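Local structure of conserved hypothetical protein (Sulfolobus solfataricus, 2GF6) at residues Lys84-Lys96 with Gly107-Ser121. The protein probably hydrolyses acyl-CoA thioesters, as its relatives in the 4-hydroxybenzoyl-CoA thioesterase family do, and binds coenzyme A. Residues are numbered along the deposited sequence; the frame is centred on the assembly and turned at random.
With COA (coenzyme A), chain E.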
loop_
_atom_site.group_PDB
_atom_site.type_symbol
_atom_site.label_atom_id
_atom_site.label_comp_id
_atom_site.label_asym_id
_atom_site.label_seq_id
_atom_site.Cartn_x
_atom_site.Cartn_y
_atom_site.Cartn_z
ATOM N N LYS A 84 3.164 -19.375 19.029
ATOM C CA LYS A 84 3.787 -19.657 20.327
ATOM C C LYS A 84 3.185 -18.690 21.332
ATOM O O LYS A 84 3.337 -17.476 21.202
ATOM C CB LYS A 84 5.302 -19.413 20.290
ATOM C CG LYS A 84 6.115 -20.464 19.628
ATOM C CD LYS A 84 7.629 -20.171 19.826
ATOM C CE LYS A 84 8.531 -21.337 19.340
ATOM N NZ LYS A 84 9.712 -20.847 18.518
ATOM N N ILE A 85 2.505 -19.229 22.329
ATOM C CA ILE A 85 1.928 -18.421 23.369
ATOM C C ILE A 85 3.006 -18.089 24.417
ATOM O O ILE A 85 3.419 -18.967 25.177
ATOM C CB ILE A 85 0.726 -19.154 23.978
ATOM C CG1 ILE A 85 -0.373 -19.284 22.921
ATOM C CG2 ILE A 85 0.216 -18.427 25.224
ATOM C CD1 ILE A 85 -1.529 -20.133 23.355
ATOM N N LEU A 86 3.452 -16.822 24.440
ATOM C CA LEU A 86 4.483 -16.336 25.391
ATOM C C LEU A 86 3.965 -15.964 26.784
ATOM O O LEU A 86 4.708 -16.026 27.775
ATOM C CB LEU A 86 5.219 -15.128 24.818
ATOM C CG LEU A 86 5.710 -15.270 23.380
ATOM C CD1 LEU A 86 6.540 -14.052 23.024
ATOM C CD2 LEU A 86 6.493 -16.522 23.204
ATOM N N SER A 87 2.706 -15.583 26.869
ATOM C CA SER A 87 2.140 -15.172 28.130
ATOM C C SER A 87 0.607 -15.204 28.102
ATOM O O SER A 87 -0.007 -15.599 27.105
ATOM C CB SER A 87 2.641 -13.763 28.474
ATOM O OG SER A 87 2.090 -12.794 27.611
ATOM N N ASN A 88 -0.005 -14.729 29.182
ATOM C CA ASN A 88 -1.452 -14.506 29.212
ATOM C C ASN A 88 -1.932 -13.424 28.231
ATOM O O ASN A 88 -3.131 -13.206 28.090
ATOM C CB ASN A 88 -1.954 -14.232 30.662
ATOM C CG ASN A 88 -1.470 -12.895 31.253
ATOM O OD1 ASN A 88 -0.425 -12.409 30.924
ATOM N ND2 ASN A 88 -2.226 -12.353 32.175
ATOM N N LYS A 89 -1.017 -12.783 27.510
ATOM C CA LYS A 89 -1.405 -11.688 26.648
ATOM C C LYS A 89 -0.632 -11.478 25.365
ATOM O O LYS A 89 -1.025 -10.619 24.584
ATOM C CB LYS A 89 -1.393 -10.376 27.444
ATOM C CG LYS A 89 -0.081 -9.974 28.017
ATOM C CD LYS A 89 -0.182 -8.639 28.755
ATOM C CE LYS A 89 -1.039 -8.707 29.984
ATOM N NZ LYS A 89 -0.967 -7.412 30.768
ATOM N N THR A 90 0.427 -12.257 25.136
ATOM C CA THR A 90 1.307 -12.085 23.981
ATOM C C THR A 90 1.493 -13.414 23.226
ATOM O O THR A 90 1.625 -14.479 23.843
ATOM C CB THR A 90 2.669 -11.632 24.447
ATOM O OG1 THR A 90 2.537 -10.380 25.117
ATOM C CG2 THR A 90 3.555 -11.458 23.297
ATOM N N ILE A 91 1.478 -13.332 21.900
ATOM C CA ILE A 91 1.698 -14.493 21.032
ATOM C C ILE A 91 2.760 -14.152 20.024
ATOM O O ILE A 91 2.776 -13.041 19.540
ATOM C CB ILE A 91 0.437 -14.816 20.227
ATOM C CG1 ILE A 91 -0.715 -15.144 21.173
ATOM C CG2 ILE A 91 0.679 -16.023 19.284
ATOM C CD1 ILE A 91 -2.069 -15.142 20.494
ATOM N N LYS A 92 3.625 -15.112 19.707
ATOM C CA LYS A 92 4.616 -14.984 18.676
ATOM C C LYS A 92 4.178 -15.880 17.533
ATOM O O LYS A 92 4.147 -17.090 17.678
ATOM C CB LYS A 92 5.970 -15.449 19.175
ATOM C CG LYS A 92 7.072 -15.440 18.160
ATOM C CD LYS A 92 8.357 -15.876 18.845
ATOM C CE LYS A 92 9.549 -15.774 17.924
ATOM N NZ LYS A 92 10.635 -16.593 18.498
ATOM N N PHE A 93 3.814 -15.261 16.414
ATOM C CA PHE A 93 3.356 -15.965 15.252
ATOM C C PHE A 93 4.556 -16.142 14.366
ATOM O O PHE A 93 4.916 -15.218 13.668
ATOM C CB PHE A 93 2.286 -15.137 14.531
ATOM C CG PHE A 93 0.947 -15.149 15.211
ATOM C CD1 PHE A 93 0.169 -16.294 15.203
ATOM C CD2 PHE A 93 0.450 -14.013 15.852
ATOM C CE1 PHE A 93 -1.078 -16.315 15.813
ATOM C CE2 PHE A 93 -0.798 -14.038 16.464
ATOM C CZ PHE A 93 -1.559 -15.189 16.449
ATOM N N GLU A 94 5.203 -17.303 14.457
ATOM C CA GLU A 94 6.333 -17.680 13.581
ATOM C C GLU A 94 5.787 -18.165 12.241
ATOM O O GLU A 94 4.759 -18.829 12.215
ATOM C CB GLU A 94 7.142 -18.805 14.205
ATOM C CG GLU A 94 7.607 -18.579 15.648
ATOM C CD GLU A 94 8.533 -19.707 16.173
ATOM O OE1 GLU A 94 8.345 -20.900 15.827
ATOM O OE2 GLU A 94 9.444 -19.401 16.965
ATOM N N PHE A 95 6.468 -17.859 11.136
ATOM C CA PHE A 95 5.981 -18.265 9.823
ATOM C C PHE A 95 7.107 -18.600 8.861
ATOM O O PHE A 95 8.210 -18.077 9.003
ATOM C CB PHE A 95 5.079 -17.188 9.212
ATOM C CG PHE A 95 5.792 -15.902 8.885
ATOM C CD1 PHE A 95 6.534 -15.776 7.703
ATOM C CD2 PHE A 95 5.708 -14.791 9.740
ATOM C CE1 PHE A 95 7.194 -14.587 7.389
ATOM C CE2 PHE A 95 6.376 -13.592 9.420
ATOM C CZ PHE A 95 7.119 -13.502 8.237
ATOM N N LYS A 96 6.812 -19.482 7.906
ATOM C CA LYS A 96 7.697 -19.798 6.792
ATOM C C LYS A 96 6.904 -19.624 5.529
ATOM O O LYS A 96 5.723 -19.976 5.492
ATOM C CB LYS A 96 8.173 -21.242 6.853
ATOM C CG LYS A 96 8.853 -21.625 8.154
ATOM C CD LYS A 96 9.320 -23.070 8.164
ATOM C CE LYS A 96 10.224 -23.336 9.376
ATOM N NZ LYS A 96 10.900 -24.659 9.270
ATOM N N GLY A 107 10.084 -15.844 9.397
ATOM C CA GLY A 107 9.953 -14.699 10.281
ATOM C C GLY A 107 9.014 -14.901 11.431
ATOM O O GLY A 107 8.595 -16.010 11.700
ATOM N N TYR A 108 8.697 -13.806 12.119
ATOM C CA TYR A 108 7.681 -13.841 13.143
ATOM C C TYR A 108 7.149 -12.454 13.324
ATOM O O TYR A 108 7.806 -11.490 12.973
ATOM C CB TYR A 108 8.253 -14.367 14.463
ATOM C CG TYR A 108 9.344 -13.523 15.086
ATOM C CD1 TYR A 108 9.047 -12.307 15.751
ATOM C CD2 TYR A 108 10.684 -13.921 15.027
ATOM C CE1 TYR A 108 10.068 -11.530 16.324
ATOM C CE2 TYR A 108 11.697 -13.147 15.592
ATOM C CZ TYR A 108 11.378 -11.964 16.233
ATOM O OH TYR A 108 12.371 -11.234 16.761
ATOM N N VAL A 109 5.929 -12.355 13.822
ATOM C CA VAL A 109 5.438 -11.110 14.412
ATOM C C VAL A 109 4.968 -11.490 15.793
ATOM O O VAL A 109 4.440 -12.571 16.018
ATOM C CB VAL A 109 4.256 -10.417 13.632
ATOM C CG1 VAL A 109 4.585 -10.305 12.182
ATOM C CG2 VAL A 109 2.988 -11.157 13.762
ATOM N N ILE A 110 5.159 -10.574 16.709
ATOM C CA ILE A 110 4.700 -10.721 18.040
ATOM C C ILE A 110 3.532 -9.790 18.257
ATOM O O ILE A 110 3.607 -8.594 18.029
ATOM C CB ILE A 110 5.845 -10.455 18.985
ATOM C CG1 ILE A 110 6.854 -11.600 18.823
ATOM C CG2 ILE A 110 5.318 -10.222 20.408
ATOM C CD1 ILE A 110 7.993 -11.573 19.736
ATOM N N GLN A 111 2.435 -10.365 18.725
ATOM C CA GLN A 111 1.232 -9.615 18.945
ATOM C C GLN A 111 0.799 -9.630 20.379
ATOM O O GLN A 111 0.943 -10.624 21.072
ATOM C CB GLN A 111 0.132 -10.106 18.007
ATOM C CG GLN A 111 0.419 -9.572 16.638
ATOM C CD GLN A 111 -0.744 -9.606 15.741
ATOM O OE1 GLN A 111 -1.104 -10.671 15.230
ATOM N NE2 GLN A 111 -1.335 -8.439 15.490
ATOM N N ILE A 112 0.291 -8.483 20.812
ATOM C CA ILE A 112 -0.119 -8.279 22.179
ATOM C C ILE A 112 -1.578 -7.883 22.170
ATOM O O ILE A 112 -1.994 -7.065 21.366
ATOM C CB ILE A 112 0.769 -7.194 22.865
ATOM C CG1 ILE A 112 2.254 -7.556 22.753
ATOM C CG2 ILE A 112 0.409 -7.005 24.331
ATOM C CD1 ILE A 112 3.156 -6.504 23.333
ATOM N N ALA A 113 -2.351 -8.508 23.065
ATOM C CA ALA A 113 -3.721 -8.154 23.320
ATOM C C ALA A 113 -3.769 -6.855 24.151
ATOM O O ALA A 113 -3.027 -6.700 25.132
ATOM C CB ALA A 113 -4.419 -9.302 24.042
ATOM N N ILE A 114 -4.606 -5.912 23.722
ATOM C CA ILE A 114 -4.765 -4.650 24.430
ATOM C C ILE A 114 -6.202 -4.203 24.593
ATOM O O ILE A 114 -7.075 -4.597 23.826
ATOM C CB ILE A 114 -3.960 -3.489 23.751
ATOM C CG1 ILE A 114 -4.562 -3.092 22.384
ATOM C CG2 ILE A 114 -2.540 -3.874 23.605
ATOM C CD1 ILE A 114 -4.037 -1.758 21.836
ATOM N N ASN A 115 -6.424 -3.375 25.602
ATOM C CA ASN A 115 -7.586 -2.526 25.639
ATOM C C ASN A 115 -7.249 -1.162 24.936
ATOM O O ASN A 115 -6.318 -0.430 25.331
ATOM C CB ASN A 115 -8.058 -2.362 27.080
ATOM C CG ASN A 115 -9.388 -1.707 27.154
ATOM O OD1 ASN A 115 -9.632 -0.709 26.470
ATOM N ND2 ASN A 115 -10.264 -2.249 27.949
ATOM N N PRO A 116 -7.931 -0.877 23.813
ATOM C CA PRO A 116 -7.590 0.289 23.008
ATOM C C PRO A 116 -8.199 1.587 23.532
ATOM O O PRO A 116 -7.799 2.651 23.084
ATOM C CB PRO A 116 -8.191 -0.070 21.663
ATOM C CG PRO A 116 -9.449 -0.789 22.062
ATOM C CD PRO A 116 -9.001 -1.664 23.182
ATOM N N LYS A 117 -9.154 1.492 24.462
ATOM C CA LYS A 117 -9.775 2.668 25.084
ATOM C C LYS A 117 -8.837 3.359 26.082
ATOM O O LYS A 117 -8.911 4.584 26.271
ATOM C CB LYS A 117 -11.048 2.263 25.805
ATOM C CG LYS A 117 -12.211 1.950 24.893
ATOM C CD LYS A 117 -13.283 1.220 25.646
ATOM C CE LYS A 117 -14.526 1.099 24.835
ATOM N NZ LYS A 117 -15.409 0.089 25.453
ATOM N N ILE A 118 -8.000 2.558 26.749
ATOM C CA ILE A 118 -6.918 3.057 27.589
ATOM C C ILE A 118 -5.538 2.832 26.970
ATOM O O ILE A 118 -4.555 3.390 27.429
ATOM C CB ILE A 118 -6.959 2.418 28.961
ATOM C CG1 ILE A 118 -6.754 0.896 28.894
ATOM C CG2 ILE A 118 -8.292 2.722 29.576
ATOM C CD1 ILE A 118 -6.247 0.298 30.169
ATOM N N TRP A 119 -5.482 2.012 25.934
ATOM C CA TRP A 119 -4.232 1.675 25.277
ATOM C C TRP A 119 -3.144 1.022 26.193
ATOM O O TRP A 119 -1.970 1.371 26.137
ATOM C CB TRP A 119 -3.687 2.895 24.508
ATOM C CG TRP A 119 -2.843 2.445 23.354
ATOM C CD1 TRP A 119 -1.515 2.276 23.369
ATOM C CD2 TRP A 119 -3.293 2.022 22.047
ATOM N NE1 TRP A 119 -1.078 1.792 22.151
ATOM C CE2 TRP A 119 -2.155 1.618 21.330
ATOM C CE3 TRP A 119 -4.547 1.951 21.418
ATOM C CZ2 TRP A 119 -2.221 1.171 20.017
ATOM C CZ3 TRP A 119 -4.607 1.499 20.099
ATOM C CH2 TRP A 119 -3.460 1.117 19.422
ATOM N N LYS A 120 -3.553 0.046 27.001
ATOM C CA LYS A 120 -2.624 -0.776 27.798
ATOM C C LYS A 120 -2.923 -2.237 27.483
ATOM O O LYS A 120 -4.027 -2.578 27.095
ATOM C CB LYS A 120 -2.821 -0.608 29.314
ATOM C CG LYS A 120 -2.484 0.725 29.988
ATOM C CD LYS A 120 -1.427 1.549 29.266
ATOM C CE LYS A 120 -1.109 2.865 30.044
ATOM N NZ LYS A 120 -2.118 3.233 31.111
ATOM N N SER A 121 -1.938 -3.096 27.693
ATOM C CA SER A 121 -2.063 -4.496 27.314
ATOM C C SER A 121 -3.031 -5.095 28.320
ATOM O O SER A 121 -3.224 -4.507 29.368
ATOM C CB SER A 121 -0.703 -5.199 27.324
ATOM O OG SER A 121 -0.115 -5.205 28.610
HETATM N N1A COA E . 8.274 -9.789 22.709
HETATM C C2A COA E . 7.709 -10.499 23.761
HETATM N N3A COA E . 6.992 -9.832 24.739
HETATM C C4A COA E . 6.862 -8.488 24.643
HETATM C C5A COA E . 7.426 -7.772 23.593
HETATM C C6A COA E . 8.134 -8.424 22.613
HETATM N N6A COA E . 8.847 -7.697 21.745
HETATM N N7A COA E . 7.121 -6.467 23.761
HETATM C C8A COA E . 6.363 -6.340 24.882
HETATM N N9A COA E . 6.221 -7.586 25.435
HETATM C C1B COA E . 5.635 -7.959 26.720
HETATM C C2B COA E . 6.219 -7.255 27.916
HETATM O O2B COA E . 7.382 -7.876 28.382
HETATM C C3B COA E . 5.108 -7.424 28.916
HETATM O O3B COA E . 5.286 -8.700 29.518
HETATM P P3B COA E . 4.715 -9.113 30.973
HETATM O O7A COA E . 3.563 -10.078 30.747
HETATM O O8A COA E . 4.230 -7.936 31.793
HETATM O O9A COA E . 5.816 -9.857 31.683
HETATM C C4B COA E . 3.842 -7.400 28.067
HETATM O O4B COA E . 4.277 -7.614 26.737
HETATM C C5B COA E . 3.104 -6.086 28.121
HETATM O O5B COA E . 3.961 -5.097 27.632
HETATM P P1A COA E . 4.156 -3.687 28.370
HETATM O O1A COA E . 5.536 -3.138 28.194
HETATM O O2A COA E . 3.739 -3.761 29.805
HETATM O O3A COA E . 3.203 -2.770 27.461
HETATM P P2A COA E . 1.875 -1.969 27.840
HETATM O O4A COA E . 2.079 -0.675 28.567
HETATM O O5A COA E . 0.789 -2.781 28.493
HETATM O O6A COA E . 1.425 -1.608 26.359
HETATM C CBP COA E . 1.670 -1.212 24.124
HETATM C CCP COA E . 1.986 -2.216 25.212
HETATM C CDP COA E . 1.841 0.191 24.725
HETATM C CEP COA E . 0.225 -1.450 23.710
HETATM C CAP COA E . 2.642 -1.362 22.968
HETATM O OAP COA E . 3.970 -1.096 23.369
HETATM C C9P COA E . 2.355 -0.443 21.830
HETATM O O9P COA E . 1.274 0.458 21.793
HETATM N N8P COA E . 3.205 -0.556 20.848
HETATM C C7P COA E . 2.884 0.089 19.600
HETATM C C6P COA E . 2.604 -0.993 18.596
HETATM C C5P COA E . 2.445 -0.415 17.226
HETATM O O5P COA E . 2.277 0.802 16.997
HETATM N N4P COA E . 2.523 -1.361 16.319
HETATM C C3P COA E . 2.789 -1.000 14.957
HETATM C C2P COA E . 3.044 -2.238 14.148
HETATM S S1P COA E . 3.270 -1.738 12.484
#
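Phe95 lays one face of its ring over the backbone of Gly107, whose CA sits 3.9 Å from the ring centroid in a CH-pi contact. Phe95 CG lies between its own backbone N and carbonyl carbon (chi1 66°), which swings the ring across to the neighbouring strand, where a side chain at Gly107 would collide with it. Replacing Phe95 with alanine would probably uncover the Gly107 backbone and open a gap beside Phe33 of helix 26-45, whose ring meets this one. Further along the same buried face, Phe93 CB packs on Val109 CG2, and both side chains touch Ile37 of that helix. Gln111 OE1 approaches the Phe93 ring obliquely, 3.6 Å from CE2, the amide plane turned 63° from the ring; its hydrogen bond is to Tyr49 OH.

The backbones run antiparallel, joined by paired bonds between Ile91 and Gln111, Phe93 and Val109, and Phe95 and Gly107, and ended by the nearly straight Ala113 N to Lys89 O bond. This hairpin belongs to the hotdog fold, its sheet wrapped around helix 26-45.

The other face bears the bound coenzyme A and is more open at Lys92 and Tyr108, which are partly exposed, whereas Thr90, Ile110 and Ile112 are buried. There Lys92, extended with CG anti to the backbone N (chi1 177°), passes CE over one face of the Tyr108 ring, 3.9 Å from its centroid, while NZ makes an off-centre cation-pi contact; Tyr108 OH bonds Glu62. Thr90 CG2 meets Ile110 CG2 at 3.6 Å, and Ile110 CD1 lies 3.5 Å from adenine N1A of coenzyme A. Ile112 CD1 touches the adenine at C8A. Towards the diphosphate, Ser121 gives both its backbone N and OG (2.6 Å) to O5A of the coenzyme, and Lys89 NZ reaches across to donate to Ser121 OG at 3.2 Å.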